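Local coordinates for B-129 (PDB 2WBT), which probably binds DNA through two C2H2-type zinc fingers and is essential for the function of its hyperthermophilic archaeal virus, at the interface of chains A and B. Coordinates in Å, arbitrary orientation; residue numbers count along the deposited sequence, not the author numbering. Chains: chain A/B, B-129.

Contact 1: the interface of chains A and B. Residues chain A 20, 47, 51; chain B 24, 28-29, 32, 43.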
loop_
_atom_site.group_PDB
_atom_site.type_symbol
_atom_site.label_atom_id
_atom_site.label_comp_id
_atom_site.label_asym_id
_atom_site.label_seq_id
_atom_site.Cartn_x
_atom_site.Cartn_y
_atom_site.Cartn_z
ATOM N N ILE A 20 18.425 -7.720 5.928
ATOM C CA ILE A 20 18.476 -6.318 6.347
ATOM C C ILE A 20 18.366 -6.168 7.862
ATOM O O ILE A 20 17.363 -6.563 8.455
ATOM C CB ILE A 20 17.329 -5.506 5.700
ATOM C CG1 ILE A 20 17.565 -5.342 4.199
ATOM C CG2 ILE A 20 17.209 -4.131 6.347
ATOM C CD1 ILE A 20 16.369 -4.788 3.455
ATOM N N VAL A 47 8.452 -4.795 2.630
ATOM C CA VAL A 47 9.836 -4.339 2.491
ATOM C C VAL A 47 10.421 -4.758 1.140
ATOM O O VAL A 47 11.125 -3.979 0.500
ATOM C CB VAL A 47 10.730 -4.867 3.638
ATOM C CG1 VAL A 47 12.195 -4.534 3.383
ATOM C CG2 VAL A 47 10.277 -4.289 4.968
ATOM N N ILE A 51 11.605 -2.256 -1.778
ATOM C CA ILE A 51 12.934 -2.394 -2.384
ATOM C C ILE A 51 12.874 -2.388 -3.918
ATOM O O ILE A 51 13.713 -1.762 -4.569
ATOM C CB ILE A 51 13.647 -3.681 -1.895
ATOM C CG1 ILE A 51 14.106 -3.519 -0.445
ATOM C CG2 ILE A 51 14.853 -4.003 -2.769
ATOM C CD1 ILE A 51 14.526 -4.817 0.210
ATOM N N VAL B 24 15.472 -10.762 3.755
ATOM C CA VAL B 24 15.427 -10.408 2.336
ATOM C C VAL B 24 16.511 -11.194 1.592
ATOM O O VAL B 24 17.472 -11.654 2.212
ATOM C CB VAL B 24 15.609 -8.870 2.157
ATOM C CG1 VAL B 24 16.728 -8.539 1.186
ATOM C CG2 VAL B 24 14.295 -8.220 1.734
ATOM N N GLU B 28 18.255 -8.469 -3.131
ATOM C CA GLU B 28 17.469 -7.403 -2.499
ATOM C C GLU B 28 18.229 -6.668 -1.386
ATOM O O GLU B 28 17.970 -5.493 -1.127
ATOM C CB GLU B 28 16.160 -7.972 -1.947
ATOM C CG GLU B 28 15.161 -8.390 -3.024
ATOM C CD GLU B 28 14.121 -9.387 -2.530
ATOM O OE1 GLU B 28 14.239 -9.878 -1.387
ATOM O OE2 GLU B 28 13.180 -9.683 -3.294
ATOM N N LEU B 29 19.161 -7.364 -0.734
ATOM C CA LEU B 29 19.980 -6.774 0.327
ATOM C C LEU B 29 21.015 -5.783 -0.218
ATOM O O LEU B 29 21.216 -4.718 0.366
ATOM C CB LEU B 29 20.680 -7.870 1.139
ATOM C CG LEU B 29 21.472 -7.412 2.370
ATOM C CD1 LEU B 29 20.565 -6.742 3.390
ATOM C CD2 LEU B 29 22.199 -8.590 2.997
ATOM N N TYR B 32 19.032 -2.962 -1.548
ATOM C CA TYR B 32 18.626 -2.132 -0.412
ATOM C C TYR B 32 19.685 -1.093 -0.053
ATOM O O TYR B 32 19.379 0.090 0.088
ATOM C CB TYR B 32 18.335 -3.006 0.812
ATOM C CG TYR B 32 18.109 -2.219 2.084
ATOM C CD1 TYR B 32 19.103 -2.129 3.059
ATOM C CD2 TYR B 32 16.907 -1.556 2.309
ATOM C CE1 TYR B 32 18.900 -1.404 4.225
ATOM C CE2 TYR B 32 16.694 -0.829 3.472
ATOM C CZ TYR B 32 17.693 -0.758 4.427
ATOM O OH TYR B 32 17.487 -0.037 5.580
ATOM N N ILE B 43 12.023 3.389 4.808
ATOM C CA ILE B 43 11.703 1.960 4.857
ATOM C C ILE B 43 11.582 1.450 6.293
ATOM O O ILE B 43 10.585 0.819 6.644
ATOM C CB ILE B 43 12.751 1.107 4.098
ATOM C CG1 ILE B 43 12.488 1.155 2.591
ATOM C CG2 ILE B 43 12.721 -0.343 4.577
ATOM C CD1 ILE B 43 13.413 0.270 1.777
#
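A:Ile20, from strand 20-23 of chain A, packs its side chain against B:Tyr32 and B:Leu29 on helix 26-32 of chain B. The main interaction is a CH-pi contact: the terminal methyl CD1 of A:Ile20 lies over one face of the B:Tyr32 phenol, 3.6 Å from the ring centroid and displaced toward the rim at CG. The branch methyl CG2 reaches the hydroxyl end of the same ring, 3.8 Å from B:Tyr32 CE1. With chi2 at 169°, CD1 is anti to CA and stays beside CG2, so both methyls meet the same ring, CD1 nearer CG and CG2 nearer the hydroxyl end.

The remaining contacts are aliphatic. B:Leu29 runs past A:Ile20 in the opposite direction, with its CD1 3.4 Å from A:Ile20 CG1. On helix 37-52 of chain A, A:Ile51 meets B:Val24 tip to tip, and its CD1 also lies against the backbone carbonyl of B:Glu28. A:Val47 and B:Ile43, both from helices 37-52, approach more loosely, at 4.4 Å between A:Val47 CG1 and B:Ile43 CG2. Within chain B, B:Ile43 CD1 borders the edge of the B:Tyr32 ring. The A:Ile51 contact closes at 3.7 Å, between its CD1 and B:Val24 CG2.

Contact 2: the interface of chains A and B. Residues chain A 22-24; chain B 20, 22, 44, 47-48.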
loop_
_atom_site.group_PDB
_atom_site.type_symbol
_atom_site.label_atom_id
_atom_site.label_comp_id
_atom_site.label_asym_id
_atom_site.label_seq_id
_atom_site.Cartn_x
_atom_site.Cartn_y
_atom_site.Cartn_z
ATOM N N ILE A 22 17.531 -3.924 10.680
ATOM C CA ILE A 22 16.860 -2.694 11.087
ATOM C C ILE A 22 17.031 -2.507 12.592
ATOM O O ILE A 22 16.481 -3.276 13.383
ATOM C CB ILE A 22 15.360 -2.725 10.739
ATOM C CG1 ILE A 22 15.174 -2.703 9.219
ATOM C CG2 ILE A 22 14.635 -1.547 11.380
ATOM C CD1 ILE A 22 13.731 -2.585 8.776
ATOM N N HIS A 23 17.798 -1.489 12.980
ATOM C CA HIS A 23 18.030 -1.197 14.393
ATOM C C HIS A 23 16.745 -0.703 15.045
ATOM O O HIS A 23 16.033 0.134 14.485
ATOM C CB HIS A 23 19.143 -0.163 14.572
ATOM C CG HIS A 23 19.274 0.340 15.978
ATOM N ND1 HIS A 23 19.925 -0.366 16.966
ATOM C CD2 HIS A 23 18.827 1.477 16.561
ATOM C CE1 HIS A 23 19.877 0.316 18.096
ATOM N NE2 HIS A 23 19.218 1.439 17.877
ATOM N N VAL A 24 16.467 -1.222 16.236
ATOM C CA VAL A 24 15.201 -0.979 16.907
ATOM C C VAL A 24 15.387 -0.887 18.427
ATOM O O VAL A 24 16.375 -1.384 18.970
ATOM C CB VAL A 24 14.205 -2.098 16.534
ATOM C CG1 VAL A 24 14.356 -3.300 17.467
ATOM C CG2 VAL A 24 12.811 -1.576 16.547
ATOM N N ILE B 20 16.412 -5.940 14.529
ATOM C CA ILE B 20 15.790 -7.111 13.902
ATOM C C ILE B 20 16.287 -7.312 12.471
ATOM O O ILE B 20 16.609 -6.349 11.772
ATOM C CB ILE B 20 14.242 -7.007 13.898
ATOM C CG1 ILE B 20 13.768 -5.761 13.137
ATOM C CG2 ILE B 20 13.712 -6.990 15.324
ATOM C CD1 ILE B 20 12.261 -5.598 13.114
ATOM N N ILE B 22 15.275 -8.541 8.782
ATOM C CA ILE B 22 14.201 -8.842 7.836
ATOM C C ILE B 22 14.791 -9.703 6.718
ATOM O O ILE B 22 15.669 -9.252 5.979
ATOM C CB ILE B 22 13.565 -7.559 7.264
ATOM C CG1 ILE B 22 13.150 -6.620 8.403
ATOM C CG2 ILE B 22 12.367 -7.906 6.387
ATOM C CD1 ILE B 22 12.313 -5.441 7.954
ATOM N N ARG B 44 12.592 1.719 7.116
ATOM C CA ARG B 44 12.575 1.247 8.503
ATOM C C ARG B 44 11.614 2.045 9.390
ATOM O O ARG B 44 11.201 1.561 10.441
ATOM C CB ARG B 44 13.985 1.214 9.101
ATOM C CG ARG B 44 14.572 2.562 9.471
ATOM C CD ARG B 44 16.086 2.459 9.573
ATOM N NE ARG B 44 16.727 3.762 9.761
ATOM C CZ ARG B 44 17.688 4.271 8.988
ATOM N NH1 ARG B 44 18.170 3.600 7.944
ATOM N NH2 ARG B 44 18.183 5.471 9.272
ATOM N N VAL B 47 8.338 0.056 8.684
ATOM C CA VAL B 47 8.271 -1.222 9.403
ATOM C C VAL B 47 8.027 -0.999 10.901
ATOM O O VAL B 47 7.418 -1.837 11.565
ATOM C CB VAL B 47 9.546 -2.084 9.200
ATOM C CG1 VAL B 47 9.855 -2.244 7.714
ATOM C CG2 VAL B 47 10.736 -1.487 9.940
ATOM N N LYS B 48 8.506 0.132 11.416
ATOM C CA LYS B 48 8.266 0.521 12.809
ATOM C C LYS B 48 6.805 0.906 13.045
ATOM O O LYS B 48 6.220 0.536 14.064
ATOM C CB LYS B 48 9.194 1.669 13.213
ATOM C CG LYS B 48 10.620 1.214 13.489
ATOM C CD LYS B 48 11.520 2.370 13.887
ATOM C CE LYS B 48 12.896 1.872 14.302
ATOM N NZ LYS B 48 13.708 2.938 14.953
#
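An antiparallel beta bridge between strand 20-23 of chain A and strand 19-22 of chain B joins the two copies here, with helix 37-52 of chain B packed against the A:Ile22 side chain. A:Ile22 and B:Ile20 are linked by a reciprocal pair of backbone hydrogen bonds. The amide N of A:Ile22 donates to O of B:Ile20 at 2.8 Å, and the amide N of B:Ile20 donates to O of A:Ile22 at 2.9 Å.

From this bridge the side chain of A:Ile22 reaches chain B with both branches. With CG1 anti to the carbonyl carbon (chi1 -67°) and the chain extended beyond it, CD1 is carried toward B:Ile22 and B:Val47. The A:Ile22 and B:Ile22 side chains pass at a slant, their CD1 methyls 3.3 Å apart. B:Val47 meets A:Ile22 end-on, with CG2 3.4 Å from A:Ile22 CD1. The other branch, CG2, lies 3.6 Å from CB of B:Arg44, so this arginine contributes the base of its side chain to the apolar packing.

At the periphery B:Lys48 extends alongside A:Val24 in the opposite sense. Its CE methylene lies 4.1 Å from A:Val24 CG2 and 3.6 Å from the backbone carbonyl O of A:His23.

Contact 3: the interface of chains A and B. Residues chain A 49, 53, 55-56; chain B 64-65, 67-68, 71.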
loop_
_atom_site.group_PDB
_atom_site.type_symbol
_atom_site.label_atom_id
_atom_site.label_comp_id
_atom_site.label_asym_id
_atom_site.label_seq_id
_atom_site.Cartn_x
_atom_site.Cartn_y
_atom_site.Cartn_z
ATOM N N THR A 49 8.646 -5.336 -1.632
ATOM C CA THR A 49 7.960 -4.481 -2.604
ATOM C C THR A 49 8.562 -3.076 -2.638
ATOM O O THR A 49 8.761 -2.507 -3.713
ATOM C CB THR A 49 6.455 -4.358 -2.291
ATOM O OG1 THR A 49 5.873 -5.663 -2.194
ATOM C CG2 THR A 49 5.738 -3.566 -3.379
ATOM N N ASN A 53 10.244 -1.281 -5.856
ATOM C CA ASN A 53 9.548 -0.089 -6.357
ATOM C C ASN A 53 9.758 1.098 -5.406
ATOM O O ASN A 53 8.838 1.485 -4.683
ATOM C CB ASN A 53 8.047 -0.368 -6.516
ATOM C CG ASN A 53 7.765 -1.668 -7.247
ATOM O OD1 ASN A 53 7.919 -1.756 -8.466
ATOM N ND2 ASN A 53 7.339 -2.684 -6.503
ATOM N N GLN A 55 9.727 4.263 -5.552
ATOM C CA GLN A 55 8.853 5.449 -5.612
ATOM C C GLN A 55 7.629 5.309 -4.699
ATOM O O GLN A 55 6.954 6.299 -4.412
ATOM C CB GLN A 55 8.420 5.779 -7.050
ATOM C CG GLN A 55 7.238 4.973 -7.605
ATOM C CD GLN A 55 7.615 3.569 -8.036
ATOM O OE1 GLN A 55 8.761 3.142 -7.889
ATOM N NE2 GLN A 55 6.644 2.839 -8.573
ATOM N N LEU A 56 7.344 4.086 -4.254
ATOM C CA LEU A 56 6.291 3.851 -3.263
ATOM C C LEU A 56 6.657 4.438 -1.894
ATOM O O LEU A 56 5.776 4.674 -1.066
ATOM C CB LEU A 56 5.983 2.355 -3.134
ATOM C CG LEU A 56 5.513 1.636 -4.404
ATOM C CD1 LEU A 56 5.151 0.191 -4.086
ATOM C CD2 LEU A 56 4.329 2.352 -5.047
ATOM N N TYR B 64 0.307 -1.361 -1.105
ATOM C CA TYR B 64 1.672 -1.367 -1.643
ATOM C C TYR B 64 1.795 -2.288 -2.859
ATOM O O TYR B 64 2.553 -2.000 -3.786
ATOM C CB TYR B 64 2.703 -1.756 -0.572
ATOM C CG TYR B 64 3.154 -0.595 0.292
ATOM C CD1 TYR B 64 3.059 -0.649 1.682
ATOM C CD2 TYR B 64 3.674 0.562 -0.284
ATOM C CE1 TYR B 64 3.473 0.419 2.471
ATOM C CE2 TYR B 64 4.087 1.631 0.495
ATOM C CZ TYR B 64 3.984 1.555 1.870
ATOM O OH TYR B 64 4.397 2.618 2.637
ATOM N N ARG B 65 1.045 -3.388 -2.848
ATOM C CA ARG B 65 1.009 -4.316 -3.979
ATOM C C ARG B 65 0.108 -3.817 -5.112
ATOM O O ARG B 65 0.371 -4.103 -6.282
ATOM C CB ARG B 65 0.567 -5.703 -3.513
ATOM C CG ARG B 65 1.634 -6.426 -2.706
ATOM C CD ARG B 65 1.083 -7.631 -1.960
ATOM N NE ARG B 65 0.376 -8.552 -2.851
ATOM C CZ ARG B 65 -0.908 -8.906 -2.747
ATOM N NH1 ARG B 65 -1.682 -8.441 -1.768
ATOM N NH2 ARG B 65 -1.422 -9.752 -3.633
ATOM N N LEU B 67 -0.401 -0.499 -5.852
ATOM C CA LEU B 67 0.422 0.546 -6.469
ATOM C C LEU B 67 1.612 -0.039 -7.233
ATOM O O LEU B 67 2.044 0.527 -8.238
ATOM C CB LEU B 67 0.924 1.535 -5.410
ATOM C CG LEU B 67 -0.138 2.358 -4.674
ATOM C CD1 LEU B 67 0.516 3.291 -3.668
ATOM C CD2 LEU B 67 -1.010 3.143 -5.645
ATOM N N ALA B 68 2.136 -1.160 -6.745
ATOM C CA ALA B 68 3.206 -1.885 -7.436
ATOM C C ALA B 68 2.727 -2.394 -8.796
ATOM O O ALA B 68 3.371 -2.155 -9.819
ATOM C CB ALA B 68 3.699 -3.043 -6.583
ATOM N N ALA B 71 1.936 0.316 -11.405
ATOM C CA ALA B 71 3.126 0.795 -12.114
ATOM C C ALA B 71 3.432 -0.041 -13.360
ATOM O O ALA B 71 3.959 0.480 -14.345
ATOM C CB ALA B 71 4.327 0.805 -11.180
#
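A:Leu56, in the 3-10 helix 54-56 with phi/psi of -68/-21°, packs on helix 57-72 of chain B, whose B:Tyr64 and B:Leu67 have helical backbones. The isobutyl group divides its contacts between these two residues. Its CD1 methyl sits 3.4 Å from the backbone carbonyl O of B:Tyr64, while CD2 turns to B:Leu67 and approaches CB at 3.5 Å. The CG of A:Leu56 is anti to its own carbonyl carbon (chi1 -59°), and chi2 near 180° turns the branch so that CD1 points to B:Tyr64 and CD2 to B:Leu67. The B:Tyr64 ring passes alongside A:Leu56, pointing the other way, and presents its edge to the backbone, with CE2 3.8 Å from O of A:Leu56.

Farther along the helix the contacts are made by the methyls of two alanines. B:Ala68 CB contacts A:Thr49 CG2 at 3.8 Å and the amide nitrogen ND2 of A:Asn53 at 3.7 Å. That amide also makes a weak hydrogen bond to O of A:Thr49 within chain A. A:Gln55 bends at chi2, with NE2 4.0 Å from B:Ala71 CB.

The patch thus brings the end of helix 37-52 and the following 3-10 turn of one copy against the helix that precedes the zinc fingers in the other.

Contact 4: the interface of chains A and B. Residues chain A 24, 29, 32-33; chain B 19-21, 51.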
loop_
_atom_site.group_PDB
_atom_site.type_symbol
_atom_site.label_atom_id
_atom_site.label_comp_id
_atom_site.label_asym_id
_atom_site.label_seq_id
_atom_site.Cartn_x
_atom_site.Cartn_y
_atom_site.Cartn_z
ATOM N N VAL A 24 16.467 -1.222 16.236
ATOM C CA VAL A 24 15.201 -0.979 16.907
ATOM C C VAL A 24 15.387 -0.887 18.427
ATOM O O VAL A 24 16.375 -1.384 18.970
ATOM C CB VAL A 24 14.205 -2.098 16.534
ATOM C CG1 VAL A 24 14.356 -3.300 17.467
ATOM C CG2 VAL A 24 12.811 -1.576 16.547
ATOM N N LEU A 29 11.368 -4.213 19.660
ATOM C CA LEU A 29 12.138 -5.451 19.445
ATOM C C LEU A 29 11.371 -6.664 19.963
ATOM O O LEU A 29 11.199 -7.655 19.252
ATOM C CB LEU A 29 13.495 -5.364 20.160
ATOM C CG LEU A 29 14.297 -6.648 20.403
ATOM C CD1 LEU A 29 14.501 -7.422 19.110
ATOM C CD2 LEU A 29 15.636 -6.316 21.045
ATOM N N TYR A 32 8.121 -7.063 18.151
ATOM C CA TYR A 32 8.306 -7.674 16.831
ATOM C C TYR A 32 8.314 -9.201 16.922
ATOM O O TYR A 32 7.663 -9.876 16.124
ATOM C CB TYR A 32 9.593 -7.190 16.160
ATOM C CG TYR A 32 9.863 -7.898 14.849
ATOM C CD1 TYR A 32 10.636 -9.056 14.807
ATOM C CD2 TYR A 32 9.320 -7.429 13.657
ATOM C CE1 TYR A 32 10.874 -9.720 13.613
ATOM C CE2 TYR A 32 9.553 -8.086 12.454
ATOM C CZ TYR A 32 10.331 -9.229 12.440
ATOM O OH TYR A 32 10.567 -9.884 11.252
ATOM N N HIS A 33 9.057 -9.738 17.888
ATOM C CA HIS A 33 9.070 -11.186 18.141
ATOM C C HIS A 33 7.852 -11.636 18.968
ATOM O O HIS A 33 7.841 -12.733 19.529
ATOM C CB HIS A 33 10.382 -11.609 18.813
ATOM C CG HIS A 33 11.580 -11.494 17.920
ATOM N ND1 HIS A 33 12.278 -10.316 17.763
ATOM C CD2 HIS A 33 12.200 -12.405 17.134
ATOM C CE1 HIS A 33 13.277 -10.507 16.920
ATOM N NE2 HIS A 33 13.252 -11.767 16.524
ATOM N N GLY B 19 18.693 -4.827 17.154
ATOM C CA GLY B 19 17.566 -4.679 16.235
ATOM C C GLY B 19 16.983 -5.987 15.732
ATOM O O GLY B 19 17.043 -7.010 16.417
ATOM N N ILE B 20 16.412 -5.940 14.529
ATOM C CA ILE B 20 15.790 -7.111 13.902
ATOM C C ILE B 20 16.287 -7.312 12.471
ATOM O O ILE B 20 16.609 -6.349 11.772
ATOM C CB ILE B 20 14.242 -7.007 13.898
ATOM C CG1 ILE B 20 13.768 -5.761 13.137
ATOM C CG2 ILE B 20 13.712 -6.990 15.324
ATOM C CD1 ILE B 20 12.261 -5.598 13.114
ATOM N N PHE B 21 16.343 -8.574 12.053
ATOM C CA PHE B 21 16.726 -8.942 10.692
ATOM C C PHE B 21 15.485 -9.278 9.869
ATOM O O PHE B 21 14.735 -10.191 10.220
ATOM C CB PHE B 21 17.662 -10.155 10.698
ATOM C CG PHE B 21 19.105 -9.818 10.957
ATOM C CD1 PHE B 21 19.712 -10.173 12.156
ATOM C CD2 PHE B 21 19.865 -9.166 9.994
ATOM C CE1 PHE B 21 21.048 -9.874 12.395
ATOM C CE2 PHE B 21 21.201 -8.864 10.226
ATOM C CZ PHE B 21 21.794 -9.217 11.428
ATOM N N ILE B 51 5.057 -2.371 13.188
ATOM C CA ILE B 51 5.290 -3.065 14.461
ATOM C C ILE B 51 4.367 -2.518 15.554
ATOM O O ILE B 51 3.789 -3.281 16.330
ATOM C CB ILE B 51 6.765 -2.952 14.919
ATOM C CG1 ILE B 51 7.645 -3.918 14.124
ATOM C CG2 ILE B 51 6.901 -3.264 16.404
ATOM C CD1 ILE B 51 9.130 -3.705 14.336
#
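The CG1 branch of B:Ile20 is set between its backbone N and carbonyl carbon (chi1 59°), and the chain continues extended to place CD1 over A:Tyr32. The phenol is itself directed toward this methyl by a chi1 of 175°, with CG opposite the backbone nitrogen. B:Ile20 CD1 lies above one face of the ring, 3.7 Å from the centroid and shifted toward the CD2 rim, in a CH-pi contact. Its other methyl, CG2, approaches the opposite rim at CD1 of A:Tyr32, also at 3.7 Å.

B:Ile51 crosses A:Tyr32 at about a right angle, its CG1 in the plane of the ring at the edge and its CD1 3.8 Å from A:Tyr32 CD2. B:Ile20 CG2 also touches A:His33, 3.9 Å from CE1. The imidazole is held by a bond from the adjacent ND1, which donates to the backbone O of A:Leu29 at 3.2 Å, the acceptor lying in the ring plane. A:Leu29 lies antiparallel beside B:Ile20 and sets CD1 3.7 Å from O of B:Gly19, while A:Val24 CG1 packs on the glycine CA.

By seating strand 19-22 of one copy against helix 26-32 of the other, the patch appears to help hold the two N-terminal regions together in the deposited dimer.

Contacts 2 and 4 adjoin, with C-alpha centres about 5 Å apart, and share A:Val24 and B:Ile20, which joins the strand bridge to the helix packing. Contact 1 lies about 11 Å from contact 2 and about 15 Å from contact 4; contacts 1 and 4 are largely two-fold counterparts, with Ile20 on Tyr32 in both, though Ile20 is turned differently in each. Contact 3 is more distant, about 14 Å from contact 1 and 23 Å from contact 4. Helix 37-52 contributes to every contact, so it ties the N-terminal strand pairing to the helices leading into the zinc fingers, probably fixing how the two copies present them.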